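Local coordinates for protein putative invasin (Yersinia pseudotuberculosis IP 31758, PDB 5N40) that probably serves as an adhesin of the invasin family, carrying a C-type lectin-like adhesion domain beyond immunoglobulin-like domains in an elongated chain, at residues H322-M327 with N331-S336; K130-D135 with S206-N211; R116-Q121 with W230-E235. The protein carries 1 engineered substitution. All coordinates share one frame; numbering follows the deposited sequence.

Contact 1 of 3, residues H322-M327 with N331-S336; sequences HFYVYM and NYAYNS
Tyr332 turns a ring edge toward the face of Phe323, a T-shaped pair with planes 77° apart and centroids 5.6 Å apart. CD2 of Tyr332 does the touching, 3.8 Å from Phe323 CD1, and the two side chains lie alongside each other, pointing the same way. The ring of Tyr324 carries Ala333 O over the centre of one face, 3.5 Å above its plane, while Tyr326 CE1 lies at its edge. Tyr324 reaches this place because CG sits between its backbone N and carbonyl carbon (chi1 47°), which lays the ring across Ala333, with the carbonyl oxygen against its face. The small methyl of Ala333 suits that side, resting 4.0 Å from Tyr324 CE1. This is a short antiparallel hairpin of the C-type lectin-like domain. Tyr324 and Ala333 form its hydrogen-bonded pair, with Tyr324 N reaching Ala333 O at 2.8 Å. Val325 and Tyr332 form the non-hydrogen-bonded pair, whose side chains share one face; there branched Val325 is buried against Leu287 of helix 284-293. Tyr326 N donates to Asn331 O at 2.7 Å. The same oxygen meets the Tyr326 ring at its edge, 3.4 Å from CD1.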
ATOM      1  N   HIS A 322     -11.609  -7.032  48.360  1.00 33.02           N
ATOM      2  CA  HIS A 322     -12.649  -7.133  47.350  1.00 28.00           C
ATOM      3  C   HIS A 322     -12.189  -8.032  46.212  1.00 31.04           C
ATOM      4  O   HIS A 322     -11.009  -8.049  45.846  1.00 28.88           O
ATOM      5  CB  HIS A 322     -13.026  -5.757  46.793  1.00 25.96           C
ATOM      6  CG  HIS A 322     -13.665  -4.849  47.796  1.00 24.74           C
ATOM      7  ND1 HIS A 322     -12.961  -4.259  48.824  1.00 25.62           N
ATOM      8  CD2 HIS A 322     -14.943  -4.419  47.923  1.00 28.73           C
ATOM      9  CE1 HIS A 322     -13.777  -3.509  49.542  1.00 24.21           C
ATOM     10  NE2 HIS A 322     -14.985  -3.587  49.015  1.00 26.91           N
ATOM     11  N   PHE A 323     -13.140  -8.773  45.647  1.00 22.08           N
ATOM     12  CA  PHE A 323     -12.841  -9.632  44.514  1.00 25.91           C
ATOM     13  C   PHE A 323     -12.287  -8.815  43.356  1.00 19.72           C
ATOM     14  O   PHE A 323     -12.714  -7.686  43.115  1.00 18.86           O
ATOM     15  CB  PHE A 323     -14.096 -10.363  44.042  1.00 24.75           C
ATOM     16  CG  PHE A 323     -14.605 -11.396  45.007  1.00 22.15           C
ATOM     17  CD1 PHE A 323     -13.960 -12.614  45.141  1.00 29.61           C
ATOM     18  CD2 PHE A 323     -15.743 -11.158  45.754  1.00 29.46           C
ATOM     19  CE1 PHE A 323     -14.432 -13.573  46.021  1.00 32.52           C
ATOM     20  CE2 PHE A 323     -16.219 -12.113  46.636  1.00 29.21           C
ATOM     21  CZ  PHE A 323     -15.562 -13.320  46.764  1.00 24.88           C
ATOM     22  N   TYR A 324     -11.346  -9.411  42.633  1.00 21.85           N
ATOM     23  CA  TYR A 324     -10.924  -8.932  41.331  1.00 22.73           C
ATOM     24  C   TYR A 324     -11.222 -10.027  40.315  1.00 27.47           C
ATOM     25  O   TYR A 324     -11.414 -11.193  40.673  1.00 22.80           O
ATOM     26  CB  TYR A 324      -9.437  -8.548  41.338  1.00 19.36           C
ATOM     27  CG  TYR A 324      -8.503  -9.561  41.976  1.00 22.63           C
ATOM     28  CD1 TYR A 324      -8.111 -10.704  41.289  1.00 28.63           C
ATOM     29  CD2 TYR A 324      -7.987  -9.358  43.254  1.00 26.02           C
ATOM     30  CE1 TYR A 324      -7.245 -11.621  41.859  1.00 26.85           C
ATOM     31  CE2 TYR A 324      -7.122 -10.270  43.829  1.00 27.42           C
ATOM     32  CZ  TYR A 324      -6.752 -11.398  43.125  1.00 27.29           C
ATOM     33  OH  TYR A 324      -5.892 -12.318  43.685  1.00 30.29           O
ATOM     34  N   VAL A 325     -11.286  -9.653  39.040  1.00 16.98           N
ATOM     35  CA  VAL A 325     -11.700 -10.572  37.987  1.00 16.85           C
ATOM     36  C   VAL A 325     -10.627 -10.629  36.905  1.00 22.17           C
ATOM     37  O   VAL A 325     -10.141  -9.590  36.443  1.00 20.28           O
ATOM     38  CB  VAL A 325     -13.054 -10.164  37.382  1.00 18.32           C
ATOM     39  CG1 VAL A 325     -13.510 -11.205  36.370  1.00 17.61           C
ATOM     40  CG2 VAL A 325     -14.108  -9.987  38.478  1.00 25.20           C
ATOM     41  N   TYR A 326     -10.271 -11.848  36.505  1.00 19.86           N
ATOM     42  CA  TYR A 326      -9.443 -12.110  35.330  1.00 24.63           C
ATOM     43  C   TYR A 326     -10.335 -12.009  34.100  1.00 25.87           C
ATOM     44  O   TYR A 326     -11.129 -12.914  33.822  1.00 21.14           O
ATOM     45  CB  TYR A 326      -8.814 -13.497  35.413  1.00 23.45           C
ATOM     46  CG  TYR A 326      -7.881 -13.734  36.582  1.00 28.07           C
ATOM     47  CD1 TYR A 326      -8.371 -13.871  37.872  1.00 32.95           C
ATOM     48  CD2 TYR A 326      -6.511 -13.860  36.386  1.00 35.57           C
ATOM     49  CE1 TYR A 326      -7.519 -14.106  38.941  1.00 35.82           C
ATOM     50  CE2 TYR A 326      -5.652 -14.095  37.445  1.00 41.16           C
ATOM     51  CZ  TYR A 326      -6.162 -14.218  38.719  1.00 35.15           C
ATOM     52  OH  TYR A 326      -5.310 -14.451  39.775  1.00 42.82           O
ATOM     53  N   MET A 327     -10.215 -10.919  33.344  1.00 19.11           N
ATOM     54  CA  MET A 327     -11.105 -10.737  32.206  1.00 15.01           C
ATOM     55  C   MET A 327     -10.679 -11.542  30.983  1.00 18.48           C
ATOM     56  O   MET A 327     -11.370 -11.499  29.957  1.00 19.16           O
ATOM     57  CB  MET A 327     -11.213  -9.245  31.871  1.00 19.76           C
ATOM     58  CG  MET A 327     -11.909  -8.442  32.961  1.00 19.35           C
ATOM     59  SD  MET A 327     -13.584  -9.030  33.311  1.00 19.69           S
ATOM     60  CE  MET A 327     -14.447  -8.569  31.819  1.00 22.30           C
ATOM     61  N   ASN A 331     -12.356 -15.924  35.688  1.00 25.13           N
ATOM     62  CA  ASN A 331     -12.078 -16.291  37.068  1.00 22.48           C
ATOM     63  C   ASN A 331     -12.030 -15.046  37.950  1.00 28.77           C
ATOM     64  O   ASN A 331     -11.728 -13.943  37.492  1.00 23.20           O
ATOM     65  CB  ASN A 331     -10.754 -17.053  37.152  1.00 24.51           C
ATOM     66  CG  ASN A 331     -10.751 -18.307  36.299  1.00 26.95           C
ATOM     67  OD1 ASN A 331      -9.781 -18.596  35.598  1.00 35.91           O
ATOM     68  ND2 ASN A 331     -11.846 -19.055  36.350  1.00 35.19           N
ATOM     69  N   TYR A 332     -12.341 -15.230  39.232  1.00 23.19           N
ATOM     70  CA  TYR A 332     -12.317 -14.132  40.188  1.00 25.32           C
ATOM     71  C   TYR A 332     -11.769 -14.635  41.512  1.00 31.76           C
ATOM     72  O   TYR A 332     -11.872 -15.824  41.828  1.00 33.20           O
ATOM     73  CB  TYR A 332     -13.707 -13.515  40.394  1.00 24.50           C
ATOM     74  CG  TYR A 332     -14.770 -14.497  40.825  1.00 33.49           C
ATOM     75  CD1 TYR A 332     -15.404 -15.317  39.899  1.00 36.51           C
ATOM     76  CD2 TYR A 332     -15.150 -14.599  42.158  1.00 35.39           C
ATOM     77  CE1 TYR A 332     -16.383 -16.216  40.290  1.00 38.16           C
ATOM     78  CE2 TYR A 332     -16.128 -15.493  42.557  1.00 33.68           C
ATOM     79  CZ  TYR A 332     -16.739 -16.298  41.620  1.00 38.04           C
ATOM     80  OH  TYR A 332     -17.713 -17.188  42.017  1.00 41.82           O
ATOM     81  N   ALA A 333     -11.188 -13.725  42.288  1.00 27.63           N
ATOM     82  CA  ALA A 333     -10.484 -14.119  43.502  1.00 26.68           C
ATOM     83  C   ALA A 333     -10.189 -12.880  44.336  1.00 28.87           C
ATOM     84  O   ALA A 333     -10.549 -11.756  43.973  1.00 24.72           O
ATOM     85  CB  ALA A 333      -9.202 -14.882  43.166  1.00 26.03           C
ATOM     86  N   TYR A 334      -9.556 -13.110  45.486  1.00 31.07           N
ATOM     87  CA  TYR A 334      -9.030 -12.053  46.336  1.00 30.52           C
ATOM     88  C   TYR A 334      -7.700 -12.538  46.900  1.00 32.97           C
ATOM     89  O   TYR A 334      -7.309 -13.693  46.712  1.00 35.21           O
ATOM     90  CB  TYR A 334     -10.007 -11.683  47.456  1.00 34.40           C
ATOM     91  CG  TYR A 334     -10.198 -12.777  48.479  1.00 38.44           C
ATOM     92  CD1 TYR A 334     -11.123 -13.794  48.276  1.00 40.93           C
ATOM     93  CD2 TYR A 334      -9.448 -12.795  49.649  1.00 44.12           C
ATOM     94  CE1 TYR A 334     -11.298 -14.800  49.214  1.00 41.72           C
ATOM     95  CE2 TYR A 334      -9.615 -13.795  50.591  1.00 46.89           C
ATOM     96  CZ  TYR A 334     -10.540 -14.795  50.368  1.00 46.38           C
ATOM     97  OH  TYR A 334     -10.706 -15.788  51.306  1.00 51.43           O
ATOM     98  N   ASN A 335      -6.992 -11.644  47.588  1.00 36.10           N
ATOM     99  CA  ASN A 335      -5.660 -11.961  48.105  1.00 39.45           C
ATOM    100  C   ASN A 335      -5.480 -11.287  49.462  1.00 41.49           C
ATOM    101  O   ASN A 335      -5.155 -10.097  49.534  1.00 35.91           O
ATOM    102  CB  ASN A 335      -4.575 -11.527  47.128  1.00 44.68           C
ATOM    103  CG  ASN A 335      -3.190 -11.922  47.589  1.00 50.59           C
ATOM    104  OD1 ASN A 335      -2.277 -11.099  47.617  1.00 51.09           O
ATOM    105  ND2 ASN A 335      -3.028 -13.186  47.973  1.00 50.91           N
ATOM    106  N   SER A 336      -5.679 -12.058  50.532  1.00 42.37           N
ATOM    107  CA  SER A 336      -5.451 -11.545  51.878  1.00 45.75           C
ATOM    108  C   SER A 336      -3.963 -11.472  52.196  1.00 46.12           C
ATOM    109  O   SER A 336      -3.501 -10.505  52.811  1.00 48.37           O
ATOM    110  CB  SER A 336      -6.166 -12.426  52.904  1.00 42.18           C
ATOM    111  OG  SER A 336      -7.540 -12.563  52.588  1.00 44.03           O
TER

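Contact 2 of 3, residues K130-D135 with S206-N211; sequences KYKSTD and SGDMEN
Lys132 starts out with CG trans to its backbone N (chi1 -176°) and then kinks at chi3 (-73°), a bend that swings the ammonium group across to Asp208. Asp208 CB already points toward 130-135, and CG trans to the carbonyl carbon sets the carboxylate beside its own backbone N, where OD1 meets the lysine. The two side chains cross at a slant, and the alpha carbons remain 9.3 Å apart, a gap that suits a long flexible lysine. NZ of Lys132 forms a salt bridge with OD1 of Asp208 at 2.8 Å, arriving on the syn side of that oxygen and 19° out of the carboxylate plane.

A water makes a second link: it accepts from Lys132 NZ at 3.1 Å and donates to Asp208 OD2 at 2.9 Å. OD2 also takes the hydroxyl of Ser206, whose OG lies 2.6 Å away, on the anti side but well out of the carboxylate plane, and the backbone N of Val106. Both oxygens are engaged, which should restrict rotation of the carboxylate, and the surrounding donors would be expected to stabilise its negative charge. The short Ser206 side chain reaches forward past Gly207 to Asp208 OD2, and Gly207 itself adopts a positive phi that a residue without a side chain accepts readily.

On the lysine side, a type II turn from Tyr131 to Thr134 carries Lys132 at its second position. Tyr131 O accepts both the backbone N of Thr134 and its OG1, the latter at 2.8 Å.

Lys132 lies just past strand 123-131 and Asp208 just before strand 209-217, members of the two different sheets of the immunoglobulin-like domain. The start of strand 106-112 runs close to both, with Asp107 touching Lys132 and Val106 touching Ser206.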
ATOM      1  N   LYS A 130      -0.392  11.406 -15.314  1.00 13.14           N
ATOM      2  CA  LYS A 130      -0.565  12.310 -16.436  1.00 14.34           C
ATOM      3  C   LYS A 130       0.804  12.647 -17.001  1.00 13.43           C
ATOM      4  O   LYS A 130       1.793  12.728 -16.264  1.00 13.92           O
ATOM      5  CB  LYS A 130      -1.292  13.586 -16.017  1.00 14.02           C
ATOM      6  CG  LYS A 130      -2.696  13.314 -15.478  1.00 15.11           C
ATOM      7  CD  LYS A 130      -3.318  14.535 -14.860  1.00 28.32           C
ATOM      8  CE  LYS A 130      -4.719  14.231 -14.345  1.00 25.81           C
ATOM      9  NZ  LYS A 130      -5.290  15.421 -13.670  1.00 37.72           N
ATOM     10  N   TYR A 131       0.855  12.859 -18.309  1.00 12.89           N
ATOM     11  CA  TYR A 131       2.119  13.242 -18.921  1.00 13.41           C
ATOM     12  C   TYR A 131       2.607  14.537 -18.290  1.00 15.39           C
ATOM     13  O   TYR A 131       1.831  15.470 -18.057  1.00 13.36           O
ATOM     14  CB  TYR A 131       1.971  13.395 -20.432  1.00 12.81           C
ATOM     15  CG  TYR A 131       1.622  12.100 -21.118  1.00 11.16           C
ATOM     16  CD1 TYR A 131       2.449  10.989 -21.005  1.00 13.42           C
ATOM     17  CD2 TYR A 131       0.465  11.974 -21.859  1.00 16.77           C
ATOM     18  CE1 TYR A 131       2.130   9.790 -21.611  1.00 13.72           C
ATOM     19  CE2 TYR A 131       0.143  10.782 -22.480  1.00 15.81           C
ATOM     20  CZ  TYR A 131       0.983   9.695 -22.354  1.00 12.66           C
ATOM     21  OH  TYR A 131       0.661   8.511 -22.962  1.00 16.98           O
ATOM     22  N   LYS A 132       3.903  14.580 -18.008  1.00 13.78           N
ATOM     23  CA  LYS A 132       4.450  15.576 -17.101  1.00 13.82           C
ATOM     24  C   LYS A 132       4.070  16.992 -17.524  1.00 14.45           C
ATOM     25  O   LYS A 132       4.265  17.391 -18.680  1.00 15.41           O
ATOM     26  CB  LYS A 132       5.972  15.426 -17.034  1.00 12.80           C
ATOM     27  CG  LYS A 132       6.628  16.359 -16.046  1.00 14.85           C
ATOM     28  CD  LYS A 132       8.049  15.939 -15.733  1.00 15.94           C
ATOM     29  CE  LYS A 132       8.109  14.690 -14.848  1.00 14.37           C
ATOM     30  NZ  LYS A 132       9.529  14.277 -14.580  1.00 16.78           N
ATOM     31  N   SER A 133       3.541  17.747 -16.557  1.00 13.95           N
ATOM     32  CA  SER A 133       3.151  19.149 -16.686  1.00 13.09           C
ATOM     33  C   SER A 133       1.918  19.340 -17.557  1.00 19.90           C
ATOM     34  O   SER A 133       1.635  20.464 -17.975  1.00 27.32           O
ATOM     35  CB  SER A 133       4.301  20.014 -17.215  1.00 21.53           C
ATOM     36  OG  SER A 133       4.431  19.919 -18.629  1.00 26.50           O
ATOM     37  N   THR A 134       1.165  18.274 -17.835  1.00 15.89           N
ATOM     38  CA  THR A 134      -0.065  18.372 -18.609  1.00 14.53           C
ATOM     39  C   THR A 134      -1.207  17.735 -17.835  1.00 18.10           C
ATOM     40  O   THR A 134      -1.014  17.125 -16.780  1.00 19.22           O
ATOM     41  CB  THR A 134       0.043  17.683 -19.980  1.00 18.93           C
ATOM     42  OG1 THR A 134      -0.138  16.269 -19.824  1.00 18.20           O
ATOM     43  CG2 THR A 134       1.391  17.977 -20.656  1.00 20.01           C
ATOM     44  N   ASP A 135      -2.409  17.868 -18.393  1.00 22.45           N
ATOM     45  CA  ASP A 135      -3.594  17.210 -17.857  1.00 24.51           C
ATOM     46  C   ASP A 135      -4.013  16.017 -18.713  1.00 25.68           C
ATOM     47  O   ASP A 135      -5.164  15.571 -18.633  1.00 27.46           O
ATOM     48  CB  ASP A 135      -4.742  18.215 -17.727  1.00 24.58           C
ATOM     49  CG  ASP A 135      -5.861  17.710 -16.823  1.00 45.56           C
ATOM     50  OD1 ASP A 135      -5.589  17.437 -15.632  1.00 42.56           O
ATOM     51  OD2 ASP A 135      -7.010  17.588 -17.302  1.00 49.68           O
ATOM     52  N   SER A 206       9.212   5.542 -15.246  1.00 11.79           N
ATOM     53  CA  SER A 206      10.062   6.684 -15.564  1.00 14.09           C
ATOM     54  C   SER A 206      10.912   7.132 -14.386  1.00 14.38           C
ATOM     55  O   SER A 206      11.831   7.935 -14.581  1.00 16.09           O
ATOM     56  CB  SER A 206       9.202   7.858 -16.004  1.00 15.63           C
ATOM     57  OG  SER A 206       8.307   8.186 -14.956  1.00 13.23           O
ATOM     58  N   GLY A 207      10.612   6.663 -13.181  1.00 13.29           N
ATOM     59  CA  GLY A 207      11.249   7.147 -11.976  1.00 14.75           C
ATOM     60  C   GLY A 207      10.498   8.264 -11.291  1.00 14.34           C
ATOM     61  O   GLY A 207      10.910   8.703 -10.208  1.00 14.60           O
ATOM     62  N   ASP A 208       9.425   8.753 -11.900  1.00 12.38           N
ATOM     63  CA  ASP A 208       8.537   9.697 -11.242  1.00 13.06           C
ATOM     64  C   ASP A 208       7.776   8.991 -10.125  1.00 10.49           C
ATOM     65  O   ASP A 208       7.372   7.835 -10.271  1.00 14.27           O
ATOM     66  CB  ASP A 208       7.579  10.295 -12.266  1.00 12.48           C
ATOM     67  CG  ASP A 208       8.301  11.149 -13.296  1.00 16.15           C
ATOM     68  OD1 ASP A 208       8.872  12.179 -12.883  1.00 15.37           O
ATOM     69  OD2 ASP A 208       8.334  10.769 -14.495  1.00 13.18           O
ATOM     70  N   MET A 209       7.621   9.675  -8.990  1.00 12.14           N
ATOM     71  CA  MET A 209       7.098   9.053  -7.779  1.00 11.52           C
ATOM     72  C   MET A 209       6.191  10.017  -7.029  1.00 13.90           C
ATOM     73  O   MET A 209       6.241  11.234  -7.215  1.00 14.74           O
ATOM     74  CB  MET A 209       8.227   8.615  -6.838  1.00 12.96           C
ATOM     75  CG  MET A 209       9.326   7.809  -7.499  1.00 18.02           C
ATOM     76  SD  MET A 209      10.736   7.564  -6.412  1.00 18.55           S
ATOM     77  CE  MET A 209      11.284   9.227  -6.096  1.00 20.24           C
ATOM     78  N   GLU A 210       5.376   9.447  -6.143  1.00 11.52           N
ATOM     79  CA  GLU A 210       4.555  10.221  -5.221  1.00 12.60           C
ATOM     80  C   GLU A 210       4.227   9.320  -4.039  1.00 13.60           C
ATOM     81  O   GLU A 210       4.121   8.103  -4.199  1.00 12.73           O
ATOM     82  CB  GLU A 210       3.274  10.734  -5.894  1.00 15.02           C
ATOM     83  CG  GLU A 210       2.409  11.608  -5.002  1.00 15.83           C
ATOM     84  CD  GLU A 210       3.170  12.791  -4.443  1.00 17.83           C
ATOM     85  OE1 GLU A 210       3.849  12.637  -3.402  1.00 17.92           O
ATOM     86  OE2 GLU A 210       3.113  13.874  -5.066  1.00 16.79           O
ATOM     87  N   ASN A 211       4.079   9.932  -2.856  1.00 13.10           N
ATOM     88  CA  ASN A 211       3.858   9.227  -1.596  1.00 13.69           C
ATOM     89  C   ASN A 211       2.440   9.432  -1.084  1.00 14.59           C
ATOM     90  O   ASN A 211       1.808  10.461  -1.339  1.00 14.24           O
ATOM     91  CB  ASN A 211       4.810   9.716  -0.496  1.00 19.70           C
ATOM     92  CG  ASN A 211       6.259   9.401  -0.778  1.00 18.84           C
ATOM     93  OD1 ASN A 211       6.576   8.432  -1.455  1.00 24.71           O
ATOM     94  ND2 ASN A 211       7.153  10.215  -0.231  1.00 31.28           N
TER
HETATM   95  O   HOH W   1      10.808  11.644 -15.651  1.00 17.34           O

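Contact 3 of 3, residues R116-Q121 with W230-E235; sequences RKNIGQ and WGNMAE
Arg116 lays the face of its guanidinium group against the edge of the Trp230 indole: CE3 of Trp230 stands over the centre of the group, 3.7 Å from Arg116 CZ, with the two planes 67° apart. The arginine arrives by a fully extended chain, its CG trans to the backbone N (chi1 178°), and that length brings Arg116 NH2 to 3.1 Å from Gly231 O, at the guanidinium edge. A flat, many-armed cation suits this place, since NE hydrogen-bonds Asn217 OD1 and NH2 forms a salt bridge with Asp223, which should fix its rotation. The small flat amides of Asn118 and Asn232 stack closely, planes 23° apart, with Asn118 CG 3.7 Å from Asn232 CG. Asn217 also holds OD1 of Asn118. Asn118 opens a type II turn, which Gln121 OE1 braces by accepting Asn118 N at 2.9 Å; Gly120 takes the positive phi expected at its third position. Strand 116-118 edges a sheet of the immunoglobulin-like domain beside parallel strand 209-217; Trp230 to Glu235 lie in the loop between strands 209-217 and 236-239, which leads into the C-type lectin-like adhesion domain, placing the contact at their junction.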
ATOM      1  N   ARG A 116      -7.083   6.354   6.932  1.00 12.91           N
ATOM      2  CA  ARG A 116      -6.958   5.649   8.202  1.00 15.16           C
ATOM      3  C   ARG A 116      -8.162   4.743   8.386  1.00 16.00           C
ATOM      4  O   ARG A 116      -9.300   5.220   8.422  1.00 17.55           O
ATOM      5  CB  ARG A 116      -6.848   6.629   9.372  1.00 14.26           C
ATOM      6  CG  ARG A 116      -6.760   5.938  10.726  1.00 15.11           C
ATOM      7  CD  ARG A 116      -6.626   6.920  11.866  1.00 16.99           C
ATOM      8  NE  ARG A 116      -6.636   6.200  13.129  1.00 14.72           N
ATOM      9  CZ  ARG A 116      -6.950   6.729  14.307  1.00 18.37           C
ATOM     10  NH1 ARG A 116      -7.295   8.009  14.399  1.00 17.38           N
ATOM     11  NH2 ARG A 116      -6.932   5.966  15.388  1.00 16.27           N
ATOM     12  N   LYS A 117      -7.908   3.444   8.506  1.00 14.52           N
ATOM     13  CA  LYS A 117      -8.957   2.473   8.761  1.00 11.89           C
ATOM     14  C   LYS A 117      -8.458   1.516   9.836  1.00 10.56           C
ATOM     15  O   LYS A 117      -7.392   1.719  10.425  1.00 13.19           O
ATOM     16  CB  LYS A 117      -9.361   1.740   7.473  1.00 10.99           C
ATOM     17  CG  LYS A 117      -9.935   2.638   6.379  1.00 15.20           C
ATOM     18  CD  LYS A 117     -10.560   1.806   5.252  1.00 13.02           C
ATOM     19  CE  LYS A 117     -11.089   2.684   4.109  1.00 14.20           C
ATOM     20  NZ  LYS A 117     -11.823   1.918   3.043  1.00 17.87           N
ATOM     21  N   ASN A 118      -9.249   0.486  10.110  1.00 12.65           N
ATOM     22  CA  ASN A 118      -8.919  -0.515  11.112  1.00 12.50           C
ATOM     23  C   ASN A 118      -8.320  -1.744  10.444  1.00 11.72           C
ATOM     24  O   ASN A 118      -8.698  -2.109   9.327  1.00 13.11           O
ATOM     25  CB  ASN A 118     -10.157  -0.939  11.909  1.00 13.65           C
ATOM     26  CG  ASN A 118     -10.879   0.234  12.534  1.00 13.10           C
ATOM     27  OD1 ASN A 118     -10.254   1.144  13.080  1.00 13.83           O
ATOM     28  ND2 ASN A 118     -12.211   0.225  12.447  1.00 13.82           N
ATOM     29  N   ILE A 119      -7.401  -2.401  11.154  1.00 12.71           N
ATOM     30  CA  ILE A 119      -6.899  -3.686  10.683  1.00 13.37           C
ATOM     31  C   ILE A 119      -8.083  -4.598  10.403  1.00 18.32           C
ATOM     32  O   ILE A 119      -8.993  -4.733  11.229  1.00 13.50           O
ATOM     33  CB  ILE A 119      -5.929  -4.300  11.707  1.00 14.80           C
ATOM     34  CG1 ILE A 119      -4.611  -3.526  11.711  1.00 14.16           C
ATOM     35  CG2 ILE A 119      -5.663  -5.777  11.386  1.00 14.49           C
ATOM     36  CD1 ILE A 119      -3.632  -3.962  12.794  1.00 17.44           C
ATOM     37  N   GLY A 120      -8.071  -5.227   9.226  1.00 18.46           N
ATOM     38  CA  GLY A 120      -9.178  -6.010   8.726  1.00 14.35           C
ATOM     39  C   GLY A 120      -9.936  -5.333   7.602  1.00 15.63           C
ATOM     40  O   GLY A 120     -10.552  -6.020   6.779  1.00 18.14           O
ATOM     41  N   GLN A 121      -9.921  -4.004   7.567  1.00 15.47           N
ATOM     42  CA  GLN A 121     -10.495  -3.246   6.469  1.00 12.41           C
ATOM     43  C   GLN A 121      -9.440  -3.052   5.381  1.00 14.60           C
ATOM     44  O   GLN A 121      -8.249  -3.282   5.591  1.00 14.22           O
ATOM     45  CB  GLN A 121     -11.008  -1.892   6.959  1.00 13.85           C
ATOM     46  CG  GLN A 121     -12.151  -1.966   7.951  1.00 18.46           C
ATOM     47  CD  GLN A 121     -12.625  -0.591   8.369  1.00 19.45           C
ATOM     48  OE1 GLN A 121     -11.904   0.155   9.035  1.00 15.96           O
ATOM     49  NE2 GLN A 121     -13.842  -0.241   7.971  1.00 26.23           N
ATOM     50  N   TRP A 230      -1.513   3.597  16.746  1.00 12.77           N
ATOM     51  CA  TRP A 230      -2.801   3.946  16.153  1.00 14.39           C
ATOM     52  C   TRP A 230      -3.792   2.819  16.430  1.00 12.20           C
ATOM     53  O   TRP A 230      -3.566   1.683  16.000  1.00 13.47           O
ATOM     54  CB  TRP A 230      -2.656   4.165  14.651  1.00 14.25           C
ATOM     55  CG  TRP A 230      -1.732   5.272  14.273  1.00 14.79           C
ATOM     56  CD1 TRP A 230      -0.398   5.176  13.982  1.00 15.18           C
ATOM     57  CD2 TRP A 230      -2.079   6.648  14.118  1.00 15.35           C
ATOM     58  NE1 TRP A 230       0.103   6.415  13.661  1.00 15.82           N
ATOM     59  CE2 TRP A 230      -0.910   7.335  13.739  1.00 14.96           C
ATOM     60  CE3 TRP A 230      -3.269   7.368  14.274  1.00 18.14           C
ATOM     61  CZ2 TRP A 230      -0.896   8.709  13.513  1.00 19.49           C
ATOM     62  CZ3 TRP A 230      -3.254   8.728  14.045  1.00 18.88           C
ATOM     63  CH2 TRP A 230      -2.077   9.385  13.671  1.00 19.08           C
ATOM     64  N   GLY A 231      -4.902   3.126  17.117  1.00 11.65           N
ATOM     65  CA  GLY A 231      -5.786   2.086  17.610  1.00  8.73           C
ATOM     66  C   GLY A 231      -7.258   2.439  17.484  1.00 14.13           C
ATOM     67  O   GLY A 231      -7.624   3.584  17.209  1.00 14.42           O
ATOM     68  N   ASN A 232      -8.103   1.421  17.698  1.00 16.08           N
ATOM     69  CA  ASN A 232      -9.555   1.603  17.723  1.00 12.60           C
ATOM     70  C   ASN A 232     -10.183   0.795  18.849  1.00 14.07           C
ATOM     71  O   ASN A 232     -11.259   0.214  18.686  1.00 14.19           O
ATOM     72  CB  ASN A 232     -10.192   1.206  16.389  1.00 12.13           C
ATOM     73  CG  ASN A 232     -10.078  -0.279  16.110  1.00 13.90           C
ATOM     74  OD1 ASN A 232      -9.032  -0.884  16.350  1.00 16.16           O
ATOM     75  ND2 ASN A 232     -11.157  -0.881  15.608  1.00 13.79           N
ATOM     76  N   MET A 233      -9.532   0.760  20.007  1.00 12.56           N
ATOM     77  CA  MET A 233     -10.054   0.002  21.138  1.00 13.08           C
ATOM     78  C   MET A 233     -11.464   0.473  21.477  1.00 14.26           C
ATOM     79  O   MET A 233     -11.780   1.659  21.376  1.00 13.66           O
ATOM     80  CB  MET A 233      -9.134   0.173  22.348  1.00 13.50           C
ATOM     81  CG  MET A 233      -9.557  -0.583  23.593  1.00 12.09           C
ATOM     82  SD  MET A 233      -8.500  -0.217  25.001  1.00 14.09           S
ATOM     83  CE  MET A 233      -6.932  -0.786  24.337  1.00 13.25           C
ATOM     84  N   ALA A 234     -12.319  -0.470  21.878  1.00 13.46           N
ATOM     85  CA  ALA A 234     -13.664  -0.115  22.326  1.00 12.21           C
ATOM     86  C   ALA A 234     -13.594   0.882  23.475  1.00 12.84           C
ATOM     87  O   ALA A 234     -12.926   0.641  24.486  1.00 14.58           O
ATOM     88  CB  ALA A 234     -14.425  -1.362  22.769  1.00 17.33           C
ATOM     89  N   GLU A 235     -14.303   2.003  23.329  1.00 13.85           N
ATOM     90  CA  GLU A 235     -14.325   3.001  24.395  1.00 13.69           C
ATOM     91  C   GLU A 235     -15.174   2.529  25.566  1.00 13.70           C
ATOM     92  O   GLU A 235     -14.849   2.806  26.727  1.00 14.07           O
ATOM     93  CB  GLU A 235     -14.866   4.329  23.872  1.00 17.46           C
ATOM     94  CG  GLU A 235     -13.994   5.007  22.828  1.00 18.39           C
ATOM     95  CD  GLU A 235     -12.688   5.555  23.384  1.00 21.67           C
ATOM     96  OE1 GLU A 235     -12.558   5.680  24.621  1.00 17.83           O
ATOM     97  OE2 GLU A 235     -11.784   5.864  22.577  1.00 22.64           O
TER

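How the contacts relate
The three contacts are strung along an elongated chain. Contact 1 lies within the C-type lectin-like adhesion domain, contact 2 toward the far end of the immunoglobulin-like domain next to it, and contact 3 between them, where a loop leading into the adhesion domain meets strand 116-118. Contact 3 is about 33 Å from contact 2 and about 30 Å from contact 1, centre to centre; contacts 1 and 2 are about 62 Å apart. Contacts 2 and 3 both reach the sheet containing neighbouring strands 116-118 and 209-217; in sequence, both segments of contact 2 fall between those of contact 3. Contact 1 follows later, as a local hairpin. Contact 3 thus appears to join the two domains.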